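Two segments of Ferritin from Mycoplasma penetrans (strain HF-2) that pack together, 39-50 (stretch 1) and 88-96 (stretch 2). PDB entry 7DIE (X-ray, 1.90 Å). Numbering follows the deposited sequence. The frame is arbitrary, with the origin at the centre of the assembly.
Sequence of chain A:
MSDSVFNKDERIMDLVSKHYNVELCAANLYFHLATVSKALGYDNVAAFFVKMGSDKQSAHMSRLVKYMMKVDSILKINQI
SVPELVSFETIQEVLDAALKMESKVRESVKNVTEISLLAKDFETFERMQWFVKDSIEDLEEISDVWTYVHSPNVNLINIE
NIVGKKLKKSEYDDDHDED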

ATOM      1  N   ALA A  39       3.522 -19.935  46.838  1.00 30.90           N
ATOM      2  CA  ALA A  39       4.410 -20.403  47.899  1.00 32.24           C
ATOM      3  C   ALA A  39       4.420 -21.925  47.987  1.00 36.55           C
ATOM      4  O   ALA A  39       5.407 -22.517  48.438  1.00 34.42           O
ATOM      5  CB  ALA A  39       3.983 -19.800  49.233  1.00 31.80           C
ATOM      6  N   LEU A  40       3.335 -22.569  47.564  1.00 32.69           N
ATOM      7  CA  LEU A  40       3.271 -24.023  47.505  1.00 29.92           C
ATOM      8  C   LEU A  40       3.952 -24.590  46.271  1.00 34.11           C
ATOM      9  O   LEU A  40       4.042 -25.816  46.145  1.00 32.93           O
ATOM     10  CB  LEU A  40       1.812 -24.492  47.538  1.00 31.97           C
ATOM     11  CG  LEU A  40       1.078 -24.328  48.871  1.00 30.02           C
ATOM     12  CD1 LEU A  40      -0.423 -24.591  48.691  1.00 31.38           C
ATOM     13  CD2 LEU A  40       1.678 -25.233  49.942  1.00 36.61           C
ATOM     14  N   GLY A  41       4.423 -23.740  45.361  1.00 30.81           N
ATOM     15  CA  GLY A  41       5.128 -24.196  44.179  1.00 29.14           C
ATOM     16  C   GLY A  41       4.330 -24.181  42.894  1.00 32.09           C
ATOM     17  O   GLY A  41       4.814 -24.705  41.885  1.00 30.55           O
ATOM     18  N   TYR A  42       3.131 -23.595  42.895  1.00 29.89           N
ATOM     19  CA  TYR A  42       2.201 -23.655  41.762  1.00 29.90           C
ATOM     20  C   TYR A  42       2.111 -22.277  41.110  1.00 30.52           C
ATOM     21  O   TYR A  42       1.167 -21.525  41.338  1.00 29.68           O
ATOM     22  CB  TYR A  42       0.826 -24.148  42.225  1.00 29.11           C
ATOM     23  CG  TYR A  42       0.852 -25.602  42.655  1.00 28.99           C
ATOM     24  CD1 TYR A  42       1.194 -25.965  43.961  1.00 31.38           C
ATOM     25  CD2 TYR A  42       0.551 -26.611  41.749  1.00 30.90           C
ATOM     26  CE1 TYR A  42       1.223 -27.308  44.345  1.00 31.80           C
ATOM     27  CE2 TYR A  42       0.578 -27.941  42.121  1.00 30.13           C
ATOM     28  CZ  TYR A  42       0.919 -28.288  43.406  1.00 33.11           C
ATOM     29  OH  TYR A  42       0.935 -29.627  43.735  1.00 35.80           O
ATOM     30  N   ASP A  43       3.106 -21.962  40.269  1.00 30.61           N
ATOM     31  CA  ASP A  43       3.144 -20.665  39.588  1.00 32.34           C
ATOM     32  C   ASP A  43       1.919 -20.439  38.685  1.00 29.32           C
ATOM     33  O   ASP A  43       1.381 -19.326  38.633  1.00 27.27           O
ATOM     34  CB  ASP A  43       4.439 -20.561  38.775  1.00 37.71           C
ATOM     35  CG  ASP A  43       4.638 -19.191  38.152  1.00 49.04           C
ATOM     36  OD1 ASP A  43       4.954 -18.242  38.900  1.00 50.49           O
ATOM     37  OD2 ASP A  43       4.499 -19.064  36.912  1.00 47.66           O
ATOM     38  N   ASN A  44       1.481 -21.467  37.947  1.00 28.89           N
ATOM     39  CA  ASN A  44       0.359 -21.285  37.022  1.00 25.61           C
ATOM     40  C   ASN A  44      -0.977 -21.232  37.758  1.00 26.04           C
ATOM     41  O   ASN A  44      -1.873 -20.468  37.379  1.00 27.51           O
ATOM     42  CB  ASN A  44       0.344 -22.393  35.974  1.00 28.99           C
ATOM     43  CG  ASN A  44       1.345 -22.156  34.863  1.00 36.16           C
ATOM     44  OD1 ASN A  44       1.769 -21.026  34.625  1.00 36.75           O
ATOM     45  ND2 ASN A  44       1.746 -23.226  34.189  1.00 30.93           N
ATOM     46  N   VAL A  45      -1.150 -22.058  38.791  1.00 24.66           N
ATOM     47  CA  VAL A  45      -2.345 -21.924  39.621  1.00 26.17           C
ATOM     48  C   VAL A  45      -2.389 -20.531  40.242  1.00 26.64           C
ATOM     49  O   VAL A  45      -3.447 -19.899  40.318  1.00 25.36           O
ATOM     50  CB  VAL A  45      -2.386 -23.024  40.698  1.00 25.34           C
ATOM     51  CG1 VAL A  45      -3.642 -22.844  41.563  1.00 29.09           C
ATOM     52  CG2 VAL A  45      -2.389 -24.396  40.050  1.00 24.55           C
ATOM     53  N   ALA A  46      -1.233 -20.022  40.676  1.00 23.81           N
ATOM     54  CA  ALA A  46      -1.186 -18.667  41.225  1.00 26.36           C
ATOM     55  C   ALA A  46      -1.644 -17.639  40.191  1.00 28.37           C
ATOM     56  O   ALA A  46      -2.431 -16.737  40.497  1.00 25.61           O
ATOM     57  CB  ALA A  46       0.234 -18.356  41.706  1.00 28.53           C
ATOM     58  N   ALA A  47      -1.161 -17.769  38.952  1.00 27.00           N
ATOM     59  CA  ALA A  47      -1.560 -16.844  37.888  1.00 28.53           C
ATOM     60  C   ALA A  47      -3.042 -16.966  37.573  1.00 29.90           C
ATOM     61  O   ALA A  47      -3.708 -15.971  37.258  1.00 28.01           O
ATOM     62  CB  ALA A  47      -0.726 -17.110  36.631  1.00 28.25           C
ATOM     63  N   PHE A  48      -3.568 -18.189  37.628  1.00 23.43           N
ATOM     64  CA  PHE A  48      -5.005 -18.403  37.485  1.00 27.86           C
ATOM     65  C   PHE A  48      -5.791 -17.601  38.516  1.00 26.61           C
ATOM     66  O   PHE A  48      -6.811 -16.979  38.193  1.00 27.50           O
ATOM     67  CB  PHE A  48      -5.297 -19.898  37.616  1.00 27.91           C
ATOM     68  CG  PHE A  48      -6.755 -20.234  37.709  1.00 29.88           C
ATOM     69  CD1 PHE A  48      -7.544 -20.286  36.567  1.00 29.59           C
ATOM     70  CD2 PHE A  48      -7.329 -20.536  38.935  1.00 30.29           C
ATOM     71  CE1 PHE A  48      -8.904 -20.598  36.650  1.00 33.67           C
ATOM     72  CE2 PHE A  48      -8.691 -20.846  39.028  1.00 33.93           C
ATOM     73  CZ  PHE A  48      -9.476 -20.874  37.883  1.00 30.81           C
ATOM     74  N   PHE A  49      -5.357 -17.639  39.773  1.00 26.86           N
ATOM     75  CA  PHE A  49      -6.086 -16.891  40.791  1.00 25.66           C
ATOM     76  C   PHE A  49      -5.951 -15.394  40.572  1.00 25.21           C
ATOM     77  O   PHE A  49      -6.898 -14.642  40.822  1.00 25.68           O
ATOM     78  CB  PHE A  49      -5.618 -17.296  42.184  1.00 25.03           C
ATOM     79  CG  PHE A  49      -6.284 -18.539  42.679  1.00 25.54           C
ATOM     80  CD1 PHE A  49      -7.670 -18.584  42.829  1.00 26.21           C
ATOM     81  CD2 PHE A  49      -5.544 -19.680  42.952  1.00 29.09           C
ATOM     82  CE1 PHE A  49      -8.295 -19.747  43.266  1.00 32.26           C
ATOM     83  CE2 PHE A  49      -6.162 -20.849  43.395  1.00 29.44           C
ATOM     84  CZ  PHE A  49      -7.540 -20.881  43.549  1.00 27.30           C
ATOM     85  N   VAL A  50      -4.794 -14.936  40.089  1.00 26.65           N
ATOM     86  CA  VAL A  50      -4.679 -13.511  39.778  1.00 25.03           C
ATOM     87  C   VAL A  50      -5.667 -13.137  38.681  1.00 23.44           C
ATOM     88  O   VAL A  50      -6.312 -12.081  38.734  1.00 28.17           O
ATOM     89  CB  VAL A  50      -3.234 -13.152  39.382  1.00 27.44           C
ATOM     90  CG1 VAL A  50      -3.194 -11.725  38.850  1.00 30.95           C
ATOM     91  CG2 VAL A  50      -2.306 -13.280  40.587  1.00 26.46           C
TER
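Stretch 2 (88-96) FETIQEVLD

Stretch 2 enters as a loop, extended at F88 and T90 but not at E89, then turns into a helix at I91 that runs on beyond D96. Stretch 1 has a comparable plan: the end of one helix, a short turn, and a new helix from D43 onward. The two helices run in nearly the same direction, with 13° between their N-to-C axes, and their closest axial approach is 12.4 Å. At that spacing the backbones do not touch, and side chains must bridge the gap. The backbones come nearest at the turn, where the CA atoms of L40 and I91 lie 7.1 Å apart. No hydrogen bond links the stretches directly; the side-chain contacts are apolar, L40 also packs on the backbone of stretch 2, and one water bridges the stretches. The contact buries 393 Å² in all.

A39, in the last turn of the first helix, stays out of reach. L40 points toward stretch 2 and, with chi1 m and chi2 t, extends its methyls over the loop and the helix start of stretch 2. L40 CD2 lies 3.7 Å from the carbonyl O of E89, L40 CD1 3.7 Å from the backbone C of T90, and the same CD1 is 4.1 Å from V94 CG2. A flexible, branched aliphatic chain suits this place because it can cover both the backbone of the incoming loop and the first turn of the helix. That turn is secured from within: T90 OG1 accepts from E93 N at 3.0 Å, capping the helix, while E89 N donates to E93 OE1 at 2.7 Å.

G41 ends the first helix in a Schellman motif. Its positive phi of 103° would jam a CB against the carbonyl O of L40, so the backbone itself calls for glycine.

Y42, the N-cap residue of the next helix, lays one ring face against I91. The I91 CB atom is 3.7 Å from Y42 CE1, and I91 CG1 sits 3.9 Å from the centroid of the Y42 ring, only 10° off its normal, a CH-pi contact. Tyrosine offers a broad apolar face here and a polar tip beyond it: Y42 OH is 2.8 Å from the O of a water, which in turn accepts from Q92 NE2, with the NE2 of Q92 3.1 Å from that water O.

D43 and N44 are out of reach of stretch 2, and polar side chains fit their partly exposed positions. V45, one turn beyond Y42, points back toward the contact. V45 CG1 lies 3.9 Å from I91 CD1 and 4.3 Å from L95 CD2, so one methyl of a compact branched residue touches both side chains from the same side.

A46 points sideways and A47 is out of reach. F48 points toward stretch 2 but makes no close contact. The long aromatic side chain of F49 spans the gap: F49 CE2 reaches V94 CG1 at 3.6 Å, while L95 CD2 lies at the ring edge, 4.2 Å from F49 CZ. V50 is again out of reach.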

ATOM      1  N   PHE A  88      -3.828 -23.096  54.897  1.00 43.71           N
ATOM      2  CA  PHE A  88      -3.795 -24.042  53.790  1.00 44.60           C
ATOM      3  C   PHE A  88      -2.454 -24.756  53.781  1.00 46.98           C
ATOM      4  O   PHE A  88      -1.400 -24.114  53.826  1.00 54.45           O
ATOM      5  CB  PHE A  88      -4.039 -23.333  52.459  1.00 44.38           C
ATOM      6  CG  PHE A  88      -5.321 -22.569  52.423  1.00 40.95           C
ATOM      7  CD1 PHE A  88      -6.528 -23.230  52.313  1.00 40.09           C
ATOM      8  CD2 PHE A  88      -5.327 -21.188  52.527  1.00 40.12           C
ATOM      9  CE1 PHE A  88      -7.713 -22.534  52.288  1.00 43.38           C
ATOM     10  CE2 PHE A  88      -6.513 -20.488  52.507  1.00 40.52           C
ATOM     11  CZ  PHE A  88      -7.707 -21.160  52.390  1.00 46.47           C
ATOM     12  N   GLU A  89      -2.492 -26.084  53.760  1.00 38.36           N
ATOM     13  CA  GLU A  89      -1.265 -26.850  53.656  1.00 45.02           C
ATOM     14  C   GLU A  89      -1.056 -27.504  52.300  1.00 35.64           C
ATOM     15  O   GLU A  89       0.084 -27.857  51.983  1.00 38.89           O
ATOM     16  CB  GLU A  89      -1.212 -27.921  54.755  1.00 56.76           C
ATOM     17  CG  GLU A  89      -1.043 -27.309  56.142  1.00 67.67           C
ATOM     18  CD  GLU A  89      -0.579 -28.309  57.176  1.00 81.76           C
ATOM     19  OE1 GLU A  89       0.512 -28.896  56.996  1.00 80.83           O
ATOM     20  OE2 GLU A  89      -1.306 -28.500  58.173  1.00 89.64           O
ATOM     21  N   THR A  90      -2.104 -27.648  51.485  1.00 36.48           N
ATOM     22  CA  THR A  90      -2.006 -28.311  50.188  1.00 36.24           C
ATOM     23  C   THR A  90      -2.743 -27.495  49.137  1.00 29.34           C
ATOM     24  O   THR A  90      -3.636 -26.706  49.446  1.00 31.15           O
ATOM     25  CB  THR A  90      -2.612 -29.728  50.193  1.00 33.77           C
ATOM     26  OG1 THR A  90      -4.034 -29.624  50.335  1.00 31.62           O
ATOM     27  CG2 THR A  90      -2.016 -30.591  51.322  1.00 35.74           C
ATOM     28  N   ILE A  91      -2.365 -27.714  47.874  1.00 32.50           N
ATOM     29  CA  ILE A  91      -3.069 -27.055  46.784  1.00 31.44           C
ATOM     30  C   ILE A  91      -4.509 -27.565  46.672  1.00 32.77           C
ATOM     31  O   ILE A  91      -5.383 -26.857  46.154  1.00 30.82           O
ATOM     32  CB  ILE A  91      -2.269 -27.235  45.479  1.00 32.60           C
ATOM     33  CG1 ILE A  91      -2.711 -26.220  44.419  1.00 30.16           C
ATOM     34  CG2 ILE A  91      -2.400 -28.664  44.957  1.00 30.24           C
ATOM     35  CD1 ILE A  91      -2.430 -24.768  44.780  1.00 30.40           C
ATOM     36  N   GLN A  92      -4.785 -28.780  47.161  1.00 31.39           N
ATOM     37  CA  GLN A  92      -6.167 -29.259  47.222  1.00 32.35           C
ATOM     38  C   GLN A  92      -7.009 -28.417  48.180  1.00 31.84           C
ATOM     39  O   GLN A  92      -8.164 -28.078  47.877  1.00 33.81           O
ATOM     40  CB  GLN A  92      -6.188 -30.736  47.637  1.00 32.50           C
ATOM     41  CG  GLN A  92      -5.718 -31.700  46.523  1.00 31.33           C
ATOM     42  CD  GLN A  92      -4.214 -31.691  46.340  1.00 36.43           C
ATOM     43  OE1 GLN A  92      -3.478 -31.418  47.273  1.00 31.30           O
ATOM     44  NE2 GLN A  92      -3.749 -31.983  45.119  1.00 32.48           N
ATOM     45  N   GLU A  93      -6.456 -28.075  49.349  1.00 29.70           N
ATOM     46  CA  GLU A  93      -7.194 -27.239  50.291  1.00 31.53           C
ATOM     47  C   GLU A  93      -7.426 -25.840  49.737  1.00 29.78           C
ATOM     48  O   GLU A  93      -8.475 -25.237  49.999  1.00 27.43           O
ATOM     49  CB  GLU A  93      -6.443 -27.163  51.622  1.00 33.22           C
ATOM     50  CG  GLU A  93      -6.532 -28.464  52.410  1.00 33.45           C
ATOM     51  CD  GLU A  93      -5.590 -28.487  53.589  1.00 44.49           C
ATOM     52  OE1 GLU A  93      -4.819 -27.521  53.753  1.00 49.43           O
ATOM     53  OE2 GLU A  93      -5.615 -29.479  54.339  1.00 52.40           O
ATOM     54  N   VAL A  94      -6.460 -25.317  48.972  1.00 30.60           N
ATOM     55  CA  VAL A  94      -6.638 -24.027  48.305  1.00 27.75           C
ATOM     56  C   VAL A  94      -7.829 -24.075  47.354  1.00 27.52           C
ATOM     57  O   VAL A  94      -8.672 -23.167  47.336  1.00 29.47           O
ATOM     58  CB  VAL A  94      -5.351 -23.634  47.560  1.00 29.58           C
ATOM     59  CG1 VAL A  94      -5.632 -22.497  46.572  1.00 29.10           C
ATOM     60  CG2 VAL A  94      -4.284 -23.230  48.563  1.00 27.13           C
ATOM     61  N   LEU A  95      -7.905 -25.120  46.529  1.00 28.45           N
ATOM     62  CA  LEU A  95      -9.008 -25.166  45.578  1.00 28.27           C
ATOM     63  C   LEU A  95     -10.337 -25.409  46.281  1.00 30.18           C
ATOM     64  O   LEU A  95     -11.362 -24.875  45.839  1.00 28.43           O
ATOM     65  CB  LEU A  95      -8.760 -26.219  44.502  1.00 26.59           C
ATOM     66  CG  LEU A  95      -8.158 -25.675  43.188  1.00 31.08           C
ATOM     67  CD1 LEU A  95      -9.117 -24.714  42.466  1.00 25.67           C
ATOM     68  CD2 LEU A  95      -6.818 -24.998  43.432  1.00 28.70           C
ATOM     69  N   ASP A  96     -10.344 -26.183  47.379  1.00 29.51           N
ATOM     70  CA  ASP A  96     -11.566 -26.331  48.183  1.00 32.27           C
ATOM     71  C   ASP A  96     -12.126 -24.972  48.579  1.00 32.55           C
ATOM     72  O   ASP A  96     -13.338 -24.724  48.508  1.00 31.59           O
ATOM     73  CB  ASP A  96     -11.289 -27.136  49.465  1.00 34.82           C
ATOM     74  CG  ASP A  96     -11.109 -28.624  49.217  1.00 41.44           C
ATOM     75  OD1 ASP A  96     -11.556 -29.140  48.169  1.00 38.22           O
ATOM     76  OD2 ASP A  96     -10.506 -29.286  50.093  1.00 43.73           O
TER
HETATM   77  O   HOH W   1      -0.772 -31.719  44.459  1.00 39.09           O